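Local coordinates for CAG pathogenicity island protein 13 (Helicobacter pylori, PDB 2G3V) that is of unknown function but is encoded by the cag pathogenicity island, which also specifies a type IV secretion system with which it is probably associated, at residues Y69-R74 against I130-S135; V82-K87 against E138-I143; K46-F51 against P124-P129. One frame throughout, in Å; residues are numbered along the deposited sequence.

Contact 1 (Y69-R74 against I130-S135); sequences YMKDYR and IMFKMS
K71 crosses the ring of F132 at about a right angle, and this pairing dominates the meeting of the linker between helices 59-69 and 73-79 with the short helix 128-133. From its CB, which rests near F132 O and the ring atom CE1, the chain runs with CG anti to the backbone N (chi1 -167°). CG passes over the face of the ring as a CH-pi contact, 4.1 Å from the F132 centroid. CD stays extended, and two successive bends of about -60° at chi3 and chi4 then fold the tip back: CE comes to 3.1 Å from F132 O, and NZ reaches the ring again, 3.7 Å from the F132 centroid and 31° off its normal, a cation-pi contact over the face. NZ over the face also lies 3.2 Å from F132 O. At the edge of the same ring, in its plane, lies Y69 O, which also receives a CA-H...O approach from F132 CA at 3.1 Å. Deeper in, M131 leaves with CG beside the backbone N and an extended chi2, which sets SE against the edge of the Y69 ring, 3.6 Å from Y69 CD1. M70, whose CB leads away, turns back through the bend at chi2 until its SE is 3.8 Å from M131 O. M70 and M131 both continue onto M139 of helix 136-149, so the buried side is rich in selenomethionine while the lysine-phenylalanine pair lies outside. The arrangement combines a surface cation-pi pair with a Met-aromatic contact where an interhelical turn packs on a short helix of an all-helical fold.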
loop_
_atom_site.group_PDB
_atom_site.type_symbol
_atom_site.label_atom_id
_atom_site.label_comp_id
_atom_site.label_asym_id
_atom_site.label_seq_id
_atom_site.Cartn_x
_atom_site.Cartn_y
_atom_site.Cartn_z
ATOM N N TYR A 69 5.411 17.674 4.707
ATOM C CA TYR A 69 6.089 16.386 4.574
ATOM C C TYR A 69 7.423 16.478 3.851
ATOM O O TYR A 69 8.408 15.868 4.278
ATOM C CB TYR A 69 5.214 15.372 3.824
ATOM C CG TYR A 69 4.023 14.828 4.596
ATOM C CD1 TYR A 69 3.661 13.477 4.482
ATOM C CD2 TYR A 69 3.233 15.659 5.400
ATOM C CE1 TYR A 69 2.551 12.963 5.142
ATOM C CE2 TYR A 69 2.107 15.156 6.069
ATOM C CZ TYR A 69 1.774 13.801 5.931
ATOM O OH TYR A 69 0.676 13.265 6.553
HETATM N N MSE A 70 7.455 17.234 2.761
HETATM C CA MSE A 70 8.679 17.339 1.984
HETATM C C MSE A 70 9.743 18.051 2.769
HETATM O O MSE A 70 9.423 18.902 3.601
HETATM C CB MSE A 70 8.402 18.065 0.676
HETATM C CG MSE A 70 7.368 17.337 -0.136
HETATM SE SE MSE A 70 7.814 15.450 -0.143
HETATM C CE MSE A 70 8.608 15.434 -1.912
ATOM N N LYS A 71 11.002 17.677 2.553
ATOM C CA LYS A 71 12.083 18.334 3.268
ATOM C C LYS A 71 12.185 19.741 2.668
ATOM O O LYS A 71 12.403 20.739 3.367
ATOM C CB LYS A 71 13.393 17.565 3.076
ATOM C CG LYS A 71 14.504 17.996 4.031
ATOM C CD LYS A 71 15.788 17.215 3.774
ATOM C CE LYS A 71 15.626 15.708 4.005
ATOM N NZ LYS A 71 15.348 15.342 5.419
ATOM N N ASP A 72 11.989 19.801 1.360
ATOM C CA ASP A 72 12.039 21.051 0.621
ATOM C C ASP A 72 10.788 21.170 -0.242
ATOM O O ASP A 72 10.740 20.636 -1.344
ATOM C CB ASP A 72 13.276 21.081 -0.283
ATOM C CG ASP A 72 13.537 22.448 -0.861
ATOM O OD1 ASP A 72 12.552 23.153 -1.190
ATOM O OD2 ASP A 72 14.723 22.813 -0.994
ATOM N N TYR A 73 9.771 21.850 0.272
ATOM C CA TYR A 73 8.539 22.048 -0.483
ATOM C C TYR A 73 8.904 22.883 -1.709
ATOM O O TYR A 73 8.515 22.575 -2.833
ATOM C CB TYR A 73 7.522 22.784 0.394
ATOM C CG TYR A 73 6.357 23.404 -0.341
ATOM C CD1 TYR A 73 5.242 22.644 -0.709
ATOM C CD2 TYR A 73 6.355 24.770 -0.635
ATOM C CE1 TYR A 73 4.146 23.236 -1.347
ATOM C CE2 TYR A 73 5.275 25.364 -1.269
ATOM C CZ TYR A 73 4.169 24.599 -1.621
ATOM O OH TYR A 73 3.099 25.212 -2.231
ATOM N N ARG A 74 9.673 23.936 -1.469
ATOM C CA ARG A 74 10.140 24.837 -2.520
ATOM C C ARG A 74 10.356 24.136 -3.875
ATOM O O ARG A 74 9.592 24.305 -4.813
ATOM C CB ARG A 74 11.472 25.462 -2.081
ATOM C CG ARG A 74 12.012 26.557 -2.987
ATOM C CD ARG A 74 13.534 26.684 -2.912
ATOM N NE ARG A 74 14.228 25.778 -3.827
ATOM C CZ ARG A 74 14.007 25.711 -5.139
ATOM N NH1 ARG A 74 14.693 24.858 -5.894
ATOM N NH2 ARG A 74 13.091 26.486 -5.695
ATOM N N ILE A 130 9.021 8.875 5.946
ATOM C CA ILE A 130 9.503 8.322 4.672
ATOM C C ILE A 130 9.680 9.400 3.587
ATOM O O ILE A 130 10.729 9.480 2.935
ATOM C CB ILE A 130 8.522 7.249 4.104
ATOM C CG1 ILE A 130 8.324 6.112 5.110
ATOM C CG2 ILE A 130 9.050 6.705 2.765
ATOM C CD1 ILE A 130 9.589 5.340 5.456
HETATM N N MSE A 131 8.644 10.215 3.399
HETATM C CA MSE A 131 8.660 11.262 2.394
HETATM C C MSE A 131 9.574 12.446 2.739
HETATM O O MSE A 131 10.085 13.125 1.851
HETATM C CB MSE A 131 7.230 11.744 2.168
HETATM C CG MSE A 131 6.256 10.612 1.848
HETATM SE SE MSE A 131 4.420 11.215 1.754
HETATM C CE MSE A 131 4.564 12.114 0.019
ATOM N N PHE A 132 9.775 12.706 4.024
ATOM C CA PHE A 132 10.653 13.795 4.439
ATOM C C PHE A 132 12.105 13.401 4.144
ATOM O O PHE A 132 12.915 14.219 3.677
ATOM C CB PHE A 132 10.501 14.061 5.938
ATOM C CG PHE A 132 11.324 15.213 6.438
ATOM C CD1 PHE A 132 10.993 16.526 6.106
ATOM C CD2 PHE A 132 12.424 14.988 7.261
ATOM C CE1 PHE A 132 11.746 17.597 6.593
ATOM C CE2 PHE A 132 13.179 16.050 7.751
ATOM C CZ PHE A 132 12.838 17.357 7.417
ATOM N N LYS A 133 12.440 12.147 4.424
ATOM C CA LYS A 133 13.795 11.687 4.176
ATOM C C LYS A 133 14.107 11.594 2.698
ATOM O O LYS A 133 15.244 11.834 2.294
ATOM C CB LYS A 133 14.047 10.330 4.833
ATOM C CG LYS A 133 15.510 9.956 4.849
ATOM C CD LYS A 133 15.737 8.701 5.645
ATOM C CE LYS A 133 17.193 8.333 5.653
ATOM N NZ LYS A 133 17.376 6.950 6.177
HETATM N N MSE A 134 13.112 11.260 1.888
HETATM C CA MSE A 134 13.345 11.136 0.445
HETATM C C MSE A 134 13.920 12.407 -0.127
HETATM O O MSE A 134 13.948 13.441 0.541
HETATM C CB MSE A 134 12.052 10.835 -0.309
HETATM C CG MSE A 134 11.584 9.397 -0.283
HETATM SE SE MSE A 134 10.207 9.252 -1.637
HETATM C CE MSE A 134 11.195 8.277 -2.952
ATOM N N SER A 135 14.383 12.319 -1.371
ATOM C CA SER A 135 14.924 13.471 -2.084
ATOM C C SER A 135 13.978 13.750 -3.248
ATOM O O SER A 135 13.017 13.013 -3.460
ATOM C CB SER A 135 16.335 13.178 -2.604
ATOM O OG SER A 135 16.342 12.054 -3.455
#

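Contact 2 (V82-K87 against E138-I143); sequences VDKFKK and EMDSQI
Two helices pack here through side chains alone in an all-helical fold: the N-terminal end of the long helix 82-105 meets the N-terminal half of helix 136-149. Their local axes come within 10.7 Å and cross at 45°, and the contact is buried, with no hydrogen bond between the segments. F85, I143 and M139 form its apolar centre. The F85 ring, with CG anti to the carbonyl carbon, takes I143 CD1 over one face, offset toward the rim; this is a CH-pi contact at 3.9 Å from the ring centroid. I143 brings that methyl out by an extended chain (chi2 179°), while its other branch, CG2, goes to the lysine side of the interface. M139 meets the far end of the ring: its CG is 3.6 Å from F85 CZ, and the bend at chi2 (66°) carries SE to the ring edge, a Met-aromatic contact 5.0 Å from the F85 centroid. F85 also touches L66 of helix 59-69, and M139 reaches M70 and M134, so the two residues extend the apolar cluster beyond this helix pair. Toward the margin charged side chains join in. K84 leaves its helix with CG anti to the backbone N, passes CG and CD obliquely over I143 CG2, with K84 CG 3.6 Å from I143 CG2, and then bends at chi3 and chi4. D140 comes across the end of this chain at about a right angle. Any attraction between the opposite charges is probably modest, since K84 NZ and D140 OD1 are 4.4 Å apart, beyond a salt bridge. The acid lies nearer the aliphatic part of the lysine, with D140 OD1 3.3 Å from K84 CE.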
loop_
_atom_site.group_PDB
_atom_site.type_symbol
_atom_site.label_atom_id
_atom_site.label_comp_id
_atom_site.label_asym_id
_atom_site.label_seq_id
_atom_site.Cartn_x
_atom_site.Cartn_y
_atom_site.Cartn_z
ATOM N N VAL A 82 2.383 19.684 -8.271
ATOM C CA VAL A 82 1.216 19.025 -7.705
ATOM C C VAL A 82 0.494 18.134 -8.703
ATOM O O VAL A 82 -0.182 17.175 -8.321
ATOM C CB VAL A 82 0.214 20.056 -7.178
ATOM C CG1 VAL A 82 0.830 20.834 -6.048
ATOM C CG2 VAL A 82 -0.222 20.987 -8.310
ATOM N N ASP A 83 0.640 18.455 -9.977
ATOM C CA ASP A 83 -0.010 17.698 -11.035
ATOM C C ASP A 83 0.409 16.229 -11.107
ATOM O O ASP A 83 -0.416 15.353 -11.415
ATOM C CB ASP A 83 0.225 18.396 -12.388
ATOM C CG ASP A 83 1.624 19.012 -12.506
ATOM O OD1 ASP A 83 2.562 18.285 -12.911
ATOM O OD2 ASP A 83 1.782 20.220 -12.185
ATOM N N LYS A 84 1.678 15.955 -10.815
ATOM C CA LYS A 84 2.180 14.586 -10.864
ATOM C C LYS A 84 1.831 13.843 -9.571
ATOM O O LYS A 84 1.597 12.630 -9.567
ATOM C CB LYS A 84 3.702 14.587 -11.077
ATOM C CG LYS A 84 4.251 13.290 -11.665
ATOM C CD LYS A 84 5.765 13.263 -11.699
ATOM C CE LYS A 84 6.356 14.397 -12.527
ATOM N NZ LYS A 84 6.014 14.283 -13.962
ATOM N N PHE A 85 1.805 14.577 -8.466
ATOM C CA PHE A 85 1.476 13.978 -7.180
ATOM C C PHE A 85 0.029 13.537 -7.189
ATOM O O PHE A 85 -0.294 12.434 -6.757
ATOM C CB PHE A 85 1.706 14.978 -6.047
ATOM C CG PHE A 85 3.107 14.992 -5.551
ATOM C CD1 PHE A 85 3.616 13.898 -4.851
ATOM C CD2 PHE A 85 3.930 16.078 -5.789
ATOM C CE1 PHE A 85 4.933 13.892 -4.390
ATOM C CE2 PHE A 85 5.238 16.082 -5.334
ATOM C CZ PHE A 85 5.745 14.984 -4.630
ATOM N N LYS A 86 -0.830 14.408 -7.701
ATOM C CA LYS A 86 -2.250 14.120 -7.760
ATOM C C LYS A 86 -2.495 12.834 -8.546
ATOM O O LYS A 86 -3.402 12.061 -8.225
ATOM C CB LYS A 86 -2.973 15.298 -8.408
ATOM C CG LYS A 86 -4.435 15.457 -7.999
ATOM C CD LYS A 86 -4.929 16.873 -8.294
ATOM C CE LYS A 86 -4.082 17.896 -7.534
ATOM N NZ LYS A 86 -4.491 19.323 -7.731
ATOM N N LYS A 87 -1.663 12.597 -9.558
ATOM C CA LYS A 87 -1.785 11.416 -10.401
ATOM C C LYS A 87 -1.636 10.108 -9.637
ATOM O O LYS A 87 -2.529 9.259 -9.685
ATOM C CB LYS A 87 -0.743 11.445 -11.526
ATOM C CG LYS A 87 -0.894 10.304 -12.533
ATOM C CD LYS A 87 0.144 10.360 -13.644
ATOM C CE LYS A 87 -0.036 9.180 -14.605
ATOM N NZ LYS A 87 0.895 9.210 -15.778
ATOM N N GLU A 138 14.455 10.997 -6.042
ATOM C CA GLU A 138 13.865 9.764 -5.527
ATOM C C GLU A 138 12.352 9.791 -5.718
ATOM O O GLU A 138 11.758 8.850 -6.240
ATOM C CB GLU A 138 14.165 9.626 -4.035
ATOM C CG GLU A 138 15.434 8.888 -3.693
ATOM C CD GLU A 138 15.786 9.023 -2.221
ATOM O OE1 GLU A 138 14.874 8.868 -1.370
ATOM O OE2 GLU A 138 16.973 9.283 -1.923
HETATM N N MSE A 139 11.730 10.883 -5.287
HETATM C CA MSE A 139 10.283 11.009 -5.391
HETATM C C MSE A 139 9.817 10.971 -6.837
HETATM O O MSE A 139 8.839 10.306 -7.161
HETATM C CB MSE A 139 9.823 12.313 -4.721
HETATM C CG MSE A 139 8.301 12.515 -4.648
HETATM SE SE MSE A 139 7.353 11.255 -3.521
HETATM C CE MSE A 139 7.901 11.929 -1.795
ATOM N N ASP A 140 10.525 11.679 -7.707
ATOM C CA ASP A 140 10.143 11.736 -9.102
ATOM C C ASP A 140 10.112 10.388 -9.771
ATOM O O ASP A 140 9.154 10.058 -10.461
ATOM C CB ASP A 140 11.077 12.672 -9.872
ATOM C CG ASP A 140 10.421 13.259 -11.107
ATOM O OD1 ASP A 140 9.251 13.716 -11.006
ATOM O OD2 ASP A 140 11.072 13.274 -12.176
ATOM N N SER A 141 11.159 9.592 -9.580
ATOM C CA SER A 141 11.188 8.276 -10.219
ATOM C C SER A 141 10.242 7.294 -9.542
ATOM O O SER A 141 9.702 6.394 -10.194
ATOM C CB SER A 141 12.611 7.712 -10.257
ATOM O OG SER A 141 13.155 7.609 -8.960
ATOM N N GLN A 142 10.040 7.461 -8.239
ATOM C CA GLN A 142 9.139 6.584 -7.524
ATOM C C GLN A 142 7.754 6.809 -8.096
ATOM O O GLN A 142 7.018 5.859 -8.355
ATOM C CB GLN A 142 9.159 6.899 -6.024
ATOM C CG GLN A 142 8.521 5.811 -5.151
ATOM C CD GLN A 142 8.625 6.101 -3.667
ATOM O OE1 GLN A 142 8.017 7.048 -3.164
ATOM N NE2 GLN A 142 9.399 5.283 -2.952
ATOM N N ILE A 143 7.410 8.075 -8.318
ATOM C CA ILE A 143 6.101 8.435 -8.864
ATOM C C ILE A 143 5.971 7.873 -10.283
ATOM O O ILE A 143 4.943 7.323 -10.652
ATOM C CB ILE A 143 5.923 9.975 -8.872
ATOM C CG1 ILE A 143 5.855 10.492 -7.432
ATOM C CG2 ILE A 143 4.694 10.367 -9.666
ATOM C CD1 ILE A 143 5.710 12.002 -7.322
#

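Contact 3 (K46-F51 against P124-P129); sequences KTMHDF and PFFSKP
F126 projects from the bend between the 3-10 turn and helix 128-133 and packs in the corner formed by two residues of helix 35-57, M48 over its face and F51 at its edge. M48 CG stands over the centre of one face of the F126 ring, a CH-pi contact 3.6 Å from the centroid and only 10° off the normal. Beyond it M48 SE moves off obliquely, 4.4 Å from the F126 centroid. The selenomethionine crosses the ring at about a right angle. F51 supplies the aromatic partner: the edge of F126 points toward the face of F51 in a T-shaped pair, with centroids 5.2 Å apart and planes at 82°. The closest atoms of this pair are F51 CD2 and F126 CD1, at 3.4 Å. Both phenylalanines carry CG anti to the backbone N, beside the carbonyl carbon, and the rings meet as a T. One turn back along helix 35-57, T47 CG2 adds a looser touch at F126 CZ, 4.4 Å away. F125 O lies at the edge of the F51 ring, 3.6 Å from F51 CE2, and is itself hydrogen-bonded to Y89 OH of helix 82-105. Further out, F125 turns its side chain the other way, onto Y146, M139 and I143. S127 OG caps the following helix by accepting from I130 N, and probably helps to hold the turn before helix 128-133. F51 also rests on V65 and Y69 of helix 59-69. With no hydrogen bond between the segments, attachment here depends on dispersion and aromatic quadrupole interactions, and so on the shapes and relative tilt of the rings.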
loop_
_atom_site.group_PDB
_atom_site.type_symbol
_atom_site.label_atom_id
_atom_site.label_comp_id
_atom_site.label_asym_id
_atom_site.label_seq_id
_atom_site.Cartn_x
_atom_site.Cartn_y
_atom_site.Cartn_z
ATOM N N LYS A 46 -7.648 1.768 5.450
ATOM C CA LYS A 46 -8.766 2.709 5.299
ATOM C C LYS A 46 -8.328 4.155 5.523
ATOM O O LYS A 46 -8.750 5.054 4.812
ATOM C CB LYS A 46 -9.884 2.351 6.289
ATOM C CG LYS A 46 -11.043 3.304 6.285
ATOM C CD LYS A 46 -11.812 3.211 4.996
ATOM C CE LYS A 46 -13.038 4.107 5.047
ATOM N NZ LYS A 46 -13.882 4.044 3.827
ATOM N N THR A 47 -7.495 4.372 6.534
ATOM C CA THR A 47 -6.994 5.709 6.823
ATOM C C THR A 47 -6.177 6.228 5.629
ATOM O O THR A 47 -6.280 7.390 5.257
ATOM C CB THR A 47 -6.128 5.684 8.095
ATOM O OG1 THR A 47 -6.891 5.067 9.135
ATOM C CG2 THR A 47 -5.722 7.101 8.529
HETATM N N MSE A 48 -5.373 5.366 5.020
HETATM C CA MSE A 48 -4.563 5.792 3.884
HETATM C C MSE A 48 -5.455 6.043 2.669
HETATM O O MSE A 48 -5.313 7.049 1.946
HETATM C CB MSE A 48 -3.500 4.734 3.555
HETATM C CG MSE A 48 -2.517 4.490 4.686
HETATM SE SE MSE A 48 -1.021 3.416 4.171
HETATM C CE MSE A 48 -1.769 1.661 4.377
ATOM N N HIS A 49 -6.385 5.126 2.441
ATOM C CA HIS A 49 -7.306 5.254 1.324
ATOM C C HIS A 49 -8.046 6.588 1.325
ATOM O O HIS A 49 -8.278 7.175 0.270
ATOM C CB HIS A 49 -8.316 4.104 1.335
ATOM C CG HIS A 49 -9.446 4.285 0.369
ATOM N ND1 HIS A 49 -10.529 5.098 0.631
ATOM C CD2 HIS A 49 -9.643 3.792 -0.877
ATOM C CE1 HIS A 49 -11.343 5.095 -0.409
ATOM N NE2 HIS A 49 -10.828 4.312 -1.341
ATOM N N ASP A 50 -8.425 7.065 2.506
ATOM C CA ASP A 50 -9.122 8.341 2.593
ATOM C C ASP A 50 -8.138 9.480 2.364
ATOM O O ASP A 50 -8.481 10.489 1.753
ATOM C CB ASP A 50 -9.805 8.491 3.962
ATOM C CG ASP A 50 -10.816 7.366 4.241
ATOM O OD1 ASP A 50 -11.588 7.013 3.308
ATOM O OD2 ASP A 50 -10.851 6.839 5.386
ATOM N N PHE A 51 -6.913 9.302 2.849
ATOM C CA PHE A 51 -5.863 10.300 2.713
ATOM C C PHE A 51 -5.588 10.491 1.238
ATOM O O PHE A 51 -5.572 11.616 0.731
ATOM C CB PHE A 51 -4.596 9.827 3.417
ATOM C CG PHE A 51 -3.416 10.736 3.233
ATOM C CD1 PHE A 51 -3.360 11.965 3.876
ATOM C CD2 PHE A 51 -2.352 10.351 2.422
ATOM C CE1 PHE A 51 -2.258 12.805 3.721
ATOM C CE2 PHE A 51 -1.243 11.176 2.254
ATOM C CZ PHE A 51 -1.199 12.411 2.911
ATOM N N PRO A 124 5.289 4.774 1.330
ATOM C CA PRO A 124 6.156 5.799 0.711
ATOM C C PRO A 124 5.435 7.093 0.306
ATOM O O PRO A 124 6.060 8.128 0.084
ATOM C CB PRO A 124 6.725 5.080 -0.511
ATOM C CG PRO A 124 6.772 3.671 -0.068
ATOM C CD PRO A 124 5.443 3.488 0.628
ATOM N N PHE A 125 4.115 7.016 0.194
ATOM C CA PHE A 125 3.312 8.168 -0.183
ATOM C C PHE A 125 2.381 8.573 0.948
ATOM O O PHE A 125 1.542 9.444 0.772
ATOM C CB PHE A 125 2.474 7.849 -1.427
ATOM C CG PHE A 125 3.282 7.671 -2.683
ATOM C CD1 PHE A 125 3.892 8.763 -3.301
ATOM C CD2 PHE A 125 3.448 6.404 -3.238
ATOM C CE1 PHE A 125 4.668 8.596 -4.457
ATOM C CE2 PHE A 125 4.219 6.216 -4.398
ATOM C CZ PHE A 125 4.834 7.315 -5.010
ATOM N N PHE A 126 2.531 7.953 2.113
ATOM C CA PHE A 126 1.650 8.280 3.228
ATOM C C PHE A 126 2.387 8.715 4.499
ATOM O O PHE A 126 1.986 9.656 5.188
ATOM C CB PHE A 126 0.736 7.085 3.528
ATOM C CG PHE A 126 -0.092 7.266 4.757
ATOM C CD1 PHE A 126 -1.181 8.135 4.750
ATOM C CD2 PHE A 126 0.242 6.601 5.947
ATOM C CE1 PHE A 126 -1.921 8.346 5.891
ATOM C CE2 PHE A 126 -0.494 6.809 7.097
ATOM C CZ PHE A 126 -1.576 7.681 7.072
ATOM N N SER A 127 3.464 8.013 4.806
ATOM C CA SER A 127 4.263 8.310 5.983
ATOM C C SER A 127 5.088 9.584 5.856
ATOM O O SER A 127 5.829 9.767 4.879
ATOM C CB SER A 127 5.191 7.140 6.282
ATOM O OG SER A 127 6.405 7.618 6.817
ATOM N N LYS A 128 4.960 10.455 6.857
ATOM C CA LYS A 128 5.704 11.713 6.872
ATOM C C LYS A 128 7.209 11.482 6.966
ATOM O O LYS A 128 7.980 12.147 6.294
ATOM C CB LYS A 128 5.269 12.590 8.043
ATOM C CG LYS A 128 6.020 13.923 8.082
ATOM C CD LYS A 128 5.531 14.788 9.224
ATOM C CE LYS A 128 4.042 15.086 9.101
ATOM N NZ LYS A 128 3.573 15.749 10.336
ATOM N N PRO A 129 7.644 10.540 7.817
ATOM C CA PRO A 129 9.086 10.304 7.920
ATOM C C PRO A 129 9.683 9.821 6.601
ATOM O O PRO A 129 10.726 10.298 6.189
ATOM C CB PRO A 129 9.189 9.247 9.026
ATOM C CG PRO A 129 7.968 9.487 9.832
ATOM C CD PRO A 129 6.909 9.759 8.825
#

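Contact 2 is the buried member of the set; contacts 1 and 3 are partly buried, and contact 3 is nearest the centre of the chain. Contacts 1 and 3 share helix 128-133, one using its end and the other the bend before it, and they meet where M131 packs on F125. Contact 2 joins them through helix 136-149: M139 touches M70, M131 and M134 of contact 1 and F125 of contact 3. Selenomethionine beside an aromatic ring recurs in all three. Charge differs: a lysine covers an exposed ring in contact 1, a lysine near, but not bridged to, an aspartate borders contact 2, and contact 3 relies on ring packing and a selenomethionine over the ring.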